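Local coordinates for protein nucleoporin nup120 (Schizosaccharomyces pombe, PDB 4GQ2) that serves as a structural component of the nuclear pore complex, whose nucleoporins can also dock transiently associated transport factors, at residues T412-S416 against S591-E595; I419-L424 against L499-E504. One frame throughout, in Å; residues are numbered along the deposited sequence.

Interaction 1. Residues T412-S416 against S591-E595; sequences TNMSS and STLSE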
ATOM      1  N   THR A 412      17.529 -13.505   5.450  1.00 42.90           N
ATOM      2  CA  THR A 412      18.629 -13.672   6.401  1.00 49.10           C
ATOM      3  C   THR A 412      18.859 -12.366   7.139  1.00 49.34           C
ATOM      4  O   THR A 412      19.625 -12.309   8.102  1.00 57.71           O
ATOM      5  CB  THR A 412      19.929 -14.088   5.683  1.00 58.94           C
ATOM      6  OG1 THR A 412      20.164 -13.211   4.570  1.00 67.04           O
ATOM      7  CG2 THR A 412      19.828 -15.527   5.182  1.00 52.58           C
ATOM      8  N   ASN A 413      18.198 -11.317   6.658  1.00 40.57           N
ATOM      9  CA  ASN A 413      18.173 -10.022   7.314  1.00 39.21           C
ATOM     10  C   ASN A 413      16.725  -9.527   7.329  1.00 40.90           C
ATOM     11  O   ASN A 413      15.893 -10.028   6.562  1.00 36.03           O
ATOM     12  CB  ASN A 413      19.094  -9.042   6.585  1.00 36.54           C
ATOM     13  CG  ASN A 413      18.480  -8.512   5.307  1.00 38.20           C
ATOM     14  OD1 ASN A 413      17.669  -7.588   5.333  1.00 43.11           O
ATOM     15  ND2 ASN A 413      18.863  -9.089   4.184  1.00 36.60           N
ATOM     16  N   MET A 414      16.418  -8.547   8.177  1.00 36.56           N
ATOM     17  CA  MET A 414      15.026  -8.113   8.341  1.00 38.32           C
ATOM     18  C   MET A 414      14.680  -6.770   7.691  1.00 34.94           C
ATOM     19  O   MET A 414      13.614  -6.219   7.963  1.00 34.17           O
ATOM     20  CB  MET A 414      14.605  -8.134   9.820  1.00 34.37           C
ATOM     21  CG  MET A 414      14.617  -9.520  10.469  1.00 38.30           C
ATOM     22  SD  MET A 414      13.268 -10.611   9.956  1.00 36.52           S
ATOM     23  CE  MET A 414      14.104 -11.743   8.836  1.00 33.85           C
ATOM     24  N   SER A 415      15.550  -6.274   6.810  1.00 31.90           N
ATOM     25  CA  SER A 415      15.315  -4.993   6.097  1.00 34.94           C
ATOM     26  C   SER A 415      13.950  -4.889   5.425  1.00 31.98           C
ATOM     27  O   SER A 415      13.353  -3.821   5.423  1.00 38.61           O
ATOM     28  CB  SER A 415      16.410  -4.710   5.073  1.00 33.23           C
ATOM     29  OG  SER A 415      16.460  -5.736   4.101  1.00 41.89           O
ATOM     30  N   SER A 416      13.453  -5.999   4.880  1.00 37.72           N
ATOM     31  CA  SER A 416      12.082  -6.065   4.357  1.00 37.30           C
ATOM     32  C   SER A 416      11.194  -7.046   5.145  1.00 39.57           C
ATOM     33  O   SER A 416      10.155  -7.501   4.651  1.00 34.52           O
ATOM     34  CB  SER A 416      12.093  -6.436   2.872  1.00 35.45           C
ATOM     35  OG  SER A 416      12.562  -5.355   2.079  1.00 46.70           O
ATOM     36  N   SER A 591      17.259 -10.426  -1.817  1.00 52.77           N
ATOM     37  CA  SER A 591      17.811 -10.231  -0.482  1.00 42.09           C
ATOM     38  C   SER A 591      18.870  -9.122  -0.453  1.00 43.31           C
ATOM     39  O   SER A 591      18.904  -8.317   0.475  1.00 49.79           O
ATOM     40  CB  SER A 591      18.376 -11.562   0.035  1.00 44.44           C
ATOM     41  OG  SER A 591      19.235 -11.375   1.149  1.00 58.55           O
ATOM     42  N   THR A 592      19.729  -9.089  -1.468  1.00 44.76           N
ATOM     43  CA  THR A 592      20.737  -8.038  -1.592  1.00 44.43           C
ATOM     44  C   THR A 592      20.064  -6.693  -1.859  1.00 36.17           C
ATOM     45  O   THR A 592      20.436  -5.686  -1.260  1.00 36.34           O
ATOM     46  CB  THR A 592      21.771  -8.353  -2.705  1.00 47.67           C
ATOM     47  OG1 THR A 592      22.436  -9.592  -2.415  1.00 48.07           O
ATOM     48  CG2 THR A 592      22.814  -7.256  -2.809  1.00 36.07           C
ATOM     49  N   LEU A 593      19.069  -6.690  -2.746  1.00 35.43           N
ATOM     50  CA  LEU A 593      18.329  -5.471  -3.090  1.00 35.14           C
ATOM     51  C   LEU A 593      17.667  -4.861  -1.874  1.00 40.20           C
ATOM     52  O   LEU A 593      17.626  -3.635  -1.714  1.00 37.67           O
ATOM     53  CB  LEU A 593      17.256  -5.758  -4.140  1.00 30.30           C
ATOM     54  CG  LEU A 593      17.726  -5.781  -5.593  1.00 44.86           C
ATOM     55  CD1 LEU A 593      16.549  -5.988  -6.541  1.00 37.43           C
ATOM     56  CD2 LEU A 593      18.470  -4.492  -5.928  1.00 53.87           C
ATOM     57  N   SER A 594      17.156  -5.735  -1.013  1.00 38.77           N
ATOM     58  CA  SER A 594      16.447  -5.319   0.180  1.00 36.23           C
ATOM     59  C   SER A 594      17.413  -4.631   1.141  1.00 34.15           C
ATOM     60  O   SER A 594      17.045  -3.669   1.827  1.00 38.80           O
ATOM     61  CB  SER A 594      15.760  -6.528   0.815  1.00 39.71           C
ATOM     62  OG  SER A 594      15.118  -6.174   2.018  1.00 53.50           O
ATOM     63  N   GLU A 595      18.655  -5.108   1.164  1.00 29.28           N
ATOM     64  CA  GLU A 595      19.692  -4.514   2.008  1.00 35.86           C
ATOM     65  C   GLU A 595      20.168  -3.181   1.435  1.00 45.09           C
ATOM     66  O   GLU A 595      20.451  -2.235   2.182  1.00 42.94           O
ATOM     67  CB  GLU A 595      20.873  -5.477   2.183  1.00 46.52           C
ATOM     68  CG  GLU A 595      20.519  -6.734   2.965  1.00 52.45           C
ATOM     69  CD  GLU A 595      21.718  -7.607   3.286  1.00 64.30           C
ATOM     70  OE1 GLU A 595      22.165  -8.365   2.394  1.00 57.71           O
ATOM     71  OE2 GLU A 595      22.195  -7.553   4.442  1.00 67.57           O
TER
HETATM   72  O   HOH W   1      14.509  -3.081   2.590  1.00 34.37           O

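Interaction 2. Residues I419-L424 against L499-E504; sequences ISEIWL and LYNEWE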
ATOM      1  N   ILE A 419       9.224 -13.922   6.298  1.00 32.41           N
ATOM      2  CA  ILE A 419       8.492 -14.666   5.272  1.00 31.49           C
ATOM      3  C   ILE A 419       7.042 -14.230   5.106  1.00 35.99           C
ATOM      4  O   ILE A 419       6.594 -13.957   3.993  1.00 38.47           O
ATOM      5  CB  ILE A 419       8.561 -16.191   5.538  1.00 31.33           C
ATOM      6  CG1 ILE A 419      10.013 -16.665   5.487  1.00 37.70           C
ATOM      7  CG2 ILE A 419       7.744 -16.983   4.524  1.00 25.84           C
ATOM      8  CD1 ILE A 419      10.216 -18.073   5.997  1.00 35.24           C
ATOM      9  N   SER A 420       6.313 -14.159   6.213  1.00 47.17           N
ATOM     10  CA  SER A 420       4.894 -13.823   6.163  1.00 40.25           C
ATOM     11  C   SER A 420       4.645 -12.404   5.687  1.00 34.53           C
ATOM     12  O   SER A 420       3.808 -12.199   4.808  1.00 40.00           O
ATOM     13  CB  SER A 420       4.214 -14.089   7.509  1.00 34.61           C
ATOM     14  OG  SER A 420       4.029 -15.482   7.662  1.00 32.80           O
ATOM     15  N   GLU A 421       5.375 -11.442   6.254  1.00 34.26           N
ATOM     16  CA  GLU A 421       5.313 -10.044   5.804  1.00 35.67           C
ATOM     17  C   GLU A 421       5.505  -9.920   4.296  1.00 34.79           C
ATOM     18  O   GLU A 421       4.707  -9.264   3.620  1.00 49.25           O
ATOM     19  CB  GLU A 421       6.352  -9.187   6.517  1.00 32.07           C
ATOM     20  CG  GLU A 421       6.152  -9.065   8.018  1.00 36.68           C
ATOM     21  CD  GLU A 421       7.478  -8.936   8.752  1.00 43.60           C
ATOM     22  OE1 GLU A 421       8.032  -9.972   9.224  1.00 33.34           O
ATOM     23  OE2 GLU A 421       7.971  -7.793   8.843  1.00 34.93           O
ATOM     24  N   ILE A 422       6.541 -10.571   3.771  1.00 36.92           N
ATOM     25  CA  ILE A 422       6.887 -10.466   2.345  1.00 35.59           C
ATOM     26  C   ILE A 422       5.839 -11.103   1.436  1.00 38.58           C
ATOM     27  O   ILE A 422       5.412 -10.488   0.450  1.00 45.26           O
ATOM     28  CB  ILE A 422       8.283 -11.048   2.044  1.00 36.36           C
ATOM     29  CG1 ILE A 422       9.363 -10.278   2.822  1.00 32.39           C
ATOM     30  CG2 ILE A 422       8.557 -11.023   0.546  1.00 33.23           C
ATOM     31  CD1 ILE A 422      10.685 -11.015   2.938  1.00 39.42           C
ATOM     32  N   TRP A 423       5.410 -12.318   1.775  1.00 32.94           N
ATOM     33  CA  TRP A 423       4.368 -13.001   0.991  1.00 35.08           C
ATOM     34  C   TRP A 423       3.039 -12.297   1.034  1.00 31.80           C
ATOM     35  O   TRP A 423       2.337 -12.232   0.033  1.00 33.49           O
ATOM     36  CB  TRP A 423       4.209 -14.447   1.437  1.00 34.62           C
ATOM     37  CG  TRP A 423       5.089 -15.417   0.692  1.00 36.10           C
ATOM     38  CD1 TRP A 423       6.137 -16.180   1.200  1.00 38.99           C
ATOM     39  CD2 TRP A 423       5.010 -15.780  -0.733  1.00 34.66           C
ATOM     40  NE1 TRP A 423       6.698 -16.967   0.213  1.00 39.90           N
ATOM     41  CE2 TRP A 423       6.072 -16.771  -0.966  1.00 35.31           C
ATOM     42  CE3 TRP A 423       4.207 -15.389  -1.799  1.00 37.20           C
ATOM     43  CZ2 TRP A 423       6.299 -17.326  -2.216  1.00 37.32           C
ATOM     44  CZ3 TRP A 423       4.444 -15.962  -3.057  1.00 40.15           C
ATOM     45  CH2 TRP A 423       5.465 -16.909  -3.256  1.00 38.27           C
ATOM     46  N   LEU A 424       2.681 -11.760   2.196  1.00 34.44           N
ATOM     47  CA  LEU A 424       1.426 -11.034   2.350  1.00 32.51           C
ATOM     48  C   LEU A 424       1.437  -9.783   1.471  1.00 39.14           C
ATOM     49  O   LEU A 424       0.476  -9.527   0.744  1.00 37.61           O
ATOM     50  CB  LEU A 424       1.202 -10.660   3.810  1.00 30.20           C
ATOM     51  CG  LEU A 424      -0.151 -10.094   4.227  1.00 35.49           C
ATOM     52  CD1 LEU A 424      -1.203 -11.194   4.225  1.00 41.57           C
ATOM     53  CD2 LEU A 424      -0.058  -9.436   5.601  1.00 26.27           C
ATOM     54  N   LEU A 499       6.668 -22.854   6.187  1.00 29.17           N
ATOM     55  CA  LEU A 499       5.879 -21.618   6.152  1.00 35.68           C
ATOM     56  C   LEU A 499       5.928 -20.983   4.753  1.00 34.35           C
ATOM     57  O   LEU A 499       4.897 -20.577   4.215  1.00 42.51           O
ATOM     58  CB  LEU A 499       6.357 -20.626   7.227  1.00 31.66           C
ATOM     59  CG  LEU A 499       5.599 -19.304   7.448  1.00 32.43           C
ATOM     60  CD1 LEU A 499       4.166 -19.519   7.915  1.00 27.32           C
ATOM     61  CD2 LEU A 499       6.335 -18.414   8.440  1.00 27.03           C
ATOM     62  N   TYR A 500       7.124 -20.925   4.169  1.00 31.70           N
ATOM     63  CA  TYR A 500       7.323 -20.358   2.832  1.00 32.32           C
ATOM     64  C   TYR A 500       6.473 -21.099   1.806  1.00 37.12           C
ATOM     65  O   TYR A 500       5.770 -20.475   0.999  1.00 36.99           O
ATOM     66  CB  TYR A 500       8.808 -20.414   2.430  1.00 37.23           C
ATOM     67  CG  TYR A 500       9.114 -19.769   1.091  1.00 37.05           C
ATOM     68  CD1 TYR A 500       8.854 -20.438  -0.107  1.00 34.76           C
ATOM     69  CD2 TYR A 500       9.646 -18.485   1.024  1.00 33.62           C
ATOM     70  CE1 TYR A 500       9.111 -19.841  -1.332  1.00 35.37           C
ATOM     71  CE2 TYR A 500       9.921 -17.886  -0.195  1.00 37.88           C
ATOM     72  CZ  TYR A 500       9.656 -18.568  -1.368  1.00 39.61           C
ATOM     73  OH  TYR A 500       9.922 -17.959  -2.574  1.00 39.81           O
ATOM     74  N   ASN A 501       6.532 -22.430   1.849  1.00 38.35           N
ATOM     75  CA  ASN A 501       5.820 -23.278   0.887  1.00 35.42           C
ATOM     76  C   ASN A 501       4.305 -23.180   0.997  1.00 36.19           C
ATOM     77  O   ASN A 501       3.596 -23.235  -0.013  1.00 45.31           O
ATOM     78  CB  ASN A 501       6.260 -24.745   1.016  1.00 34.37           C
ATOM     79  CG  ASN A 501       7.711 -24.967   0.610  1.00 36.03           C
ATOM     80  OD1 ASN A 501       8.343 -24.116  -0.026  1.00 43.36           O
ATOM     81  ND2 ASN A 501       8.243 -26.121   0.974  1.00 34.48           N
ATOM     82  N   GLU A 502       3.804 -23.043   2.219  1.00 32.79           N
ATOM     83  CA  GLU A 502       2.374 -22.837   2.402  1.00 33.76           C
ATOM     84  C   GLU A 502       1.934 -21.503   1.784  1.00 32.00           C
ATOM     85  O   GLU A 502       0.936 -21.444   1.064  1.00 39.00           O
ATOM     86  CB  GLU A 502       1.982 -22.929   3.880  1.00 32.71           C
ATOM     87  CG  GLU A 502       0.476 -22.995   4.125  1.00 38.74           C
ATOM     88  CD  GLU A 502      -0.200 -24.239   3.556  1.00 40.56           C
ATOM     89  OE1 GLU A 502      -1.397 -24.435   3.832  1.00 54.33           O
ATOM     90  OE2 GLU A 502       0.442 -25.025   2.837  1.00 44.57           O
ATOM     91  N   TRP A 503       2.686 -20.441   2.052  1.00 29.29           N
ATOM     92  CA  TRP A 503       2.407 -19.143   1.418  1.00 32.48           C
ATOM     93  C   TRP A 503       2.436 -19.272  -0.078  1.00 33.38           C
ATOM     94  O   TRP A 503       1.521 -18.816  -0.759  1.00 39.37           O
ATOM     95  CB  TRP A 503       3.407 -18.096   1.875  1.00 31.64           C
ATOM     96  CG  TRP A 503       3.085 -17.445   3.198  1.00 30.14           C
ATOM     97  CD1 TRP A 503       3.738 -17.617   4.412  1.00 40.78           C
ATOM     98  CD2 TRP A 503       2.024 -16.476   3.475  1.00 29.65           C
ATOM     99  NE1 TRP A 503       3.167 -16.844   5.391  1.00 36.64           N
ATOM    100  CE2 TRP A 503       2.138 -16.135   4.894  1.00 32.64           C
ATOM    101  CE3 TRP A 503       1.029 -15.868   2.712  1.00 36.61           C
ATOM    102  CZ2 TRP A 503       1.276 -15.234   5.505  1.00 34.68           C
ATOM    103  CZ3 TRP A 503       0.171 -14.961   3.336  1.00 31.34           C
ATOM    104  CH2 TRP A 503       0.292 -14.653   4.698  1.00 36.05           C
ATOM    105  N   GLU A 504       3.471 -19.926  -0.606  1.00 36.95           N
ATOM    106  CA  GLU A 504       3.568 -20.165  -2.038  1.00 38.67           C
ATOM    107  C   GLU A 504       2.344 -20.863  -2.631  1.00 39.00           C
ATOM    108  O   GLU A 504       1.825 -20.425  -3.668  1.00 44.07           O
ATOM    109  CB  GLU A 504       4.826 -20.950  -2.389  1.00 45.97           C
ATOM    110  CG  GLU A 504       4.992 -21.160  -3.890  1.00 40.80           C
ATOM    111  CD  GLU A 504       6.416 -21.479  -4.278  1.00 54.70           C
ATOM    112  OE1 GLU A 504       6.986 -22.436  -3.709  1.00 51.44           O
ATOM    113  OE2 GLU A 504       6.958 -20.772  -5.155  1.00 60.88           O
TER

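Interaction 1. Residues T412-S416 against S591-E595
Asn-413 and Glu-595 meet flat side to flat side, the amide and the carboxylate stacked with their planes 15° apart. Followed outward, the asparagine first brings CB to 4.1 Å from Glu-595 OE2. Its CG then lies 3.6 Å from Glu-595 CG, and the amide divides there. The ND2 branch ends against the aliphatic part of the glutamate, 3.1 Å from Glu-595 CG, so the carboxylate oxygens are not its nearest neighbours. The OD1 branch turns back to its own loop, where it accepts from the backbone N of Ser-415 (2.9 Å) and from Ser-415 OG, the hydroxyl approaching in the carbonyl plane. A chi1 of 77° sets CG between the backbone N and the carbonyl carbon, which lets OD1 curl over the chain. The bond to a backbone N two residues on defines an Asx turn, here in the loop that leads into helix 419-428 and is laid against helix 590-605. With an alanine here, the amide and hydroxyl of Ser-415 would probably lose their shared acceptor, leaving that hydroxyl free to turn away from Ser-594.

Ser-594 OG, anti to its backbone N (chi1 177°), comes between the two loop serines. Ser-416 OG and Ser-594 OG are hydrogen-bonded at 2.7 Å, and either could donate. The turn also brings Ser-415 OG to 2.5 Å from Ser-594 OG, an approach too short and too ambiguous in its proton to count firmly as a second bond. A water adds a further link, donating to Ser-594 O at 2.7 Å and, more weakly, to Ser-415 O. Side chains from the chain of another protein pack on Thr-412, Asn-413, Met-414 and Ser-415, so this loop also takes part in an interface between proteins.

Interaction 2. Residues I419-L424 against L499-E504
The indole of Trp-423 has one face laid over the neighbouring helix: Trp-503 CB sits 3.5 Å from the centroid of its five-membered ring and Glu-504 CA 4.2 Å from that of its six-membered ring, two CH-pi contacts. At its edge, in plane, are Ile-419 CG2 and Tyr-500 CD2. That edge is turned onto the face of Tyr-500, a T-shaped pair with planes at 72° and the centroid of the Trp-423 five-membered ring 4.6 Å from that of the Tyr-500 ring, in which Trp-423 NE1 stands over the phenol ring. The two indoles, by contrast, are nearly parallel but slid apart until they barely overlap, and Ser-420 O lies over one face of Trp-503.

The axes of 419-424 and 499-504 approach to 10.0 Å and run nearly parallel. Between them Trp-503 enters as a knob into the hole formed by Ile-419, Ser-420, Trp-423 and Leu-424, with Leu-424 CD1 3.8 Å from Trp-503 CH2. Val-471 and Ile-475 of helix 464-478 also touch this indole.

Ser-420 OG, anti to its carbonyl carbon (chi1 -75°), is placed to accept from Trp-503 NE1 at 2.8 Å. The bond is bent, 139° at the hydrogen, and the oxygen is tilted out of the indole plane. Phe-408 N binds the Tyr-500 hydroxyl and so takes care of its polar end.

A buried aromatic cluster is thereby combined with one directional bond: the N-H of Trp-503 is satisfied by a serine, which probably helps fix the ring's rotation, whereas the polarised N-H edge of Trp-423 is turned to a pi face.

Overall arrangement
Interactions 1 and 2 have centres about 15 Å apart, on the same side of the chain's centre, and they touch: Ser-416 O is 3.4 Å from Ile-422 CG1. Along the chain the order is 412-416, 419-424, 499-504, 591-595, so the helix pairing of interaction 2 is formed within the span that interaction 1 closes. Helix 419-428 begins just after the loop of interaction 1. Strands 390-395 and 520-525, which bracket helices 419-428 and 492-515, belong to one sheet, consistent with a helical insertion in the beta-propeller region. Interaction 1 then joins the lead-in of that probable insertion to helix 590-605, tying propeller-associated helices to the later helical part of this nucleoporin.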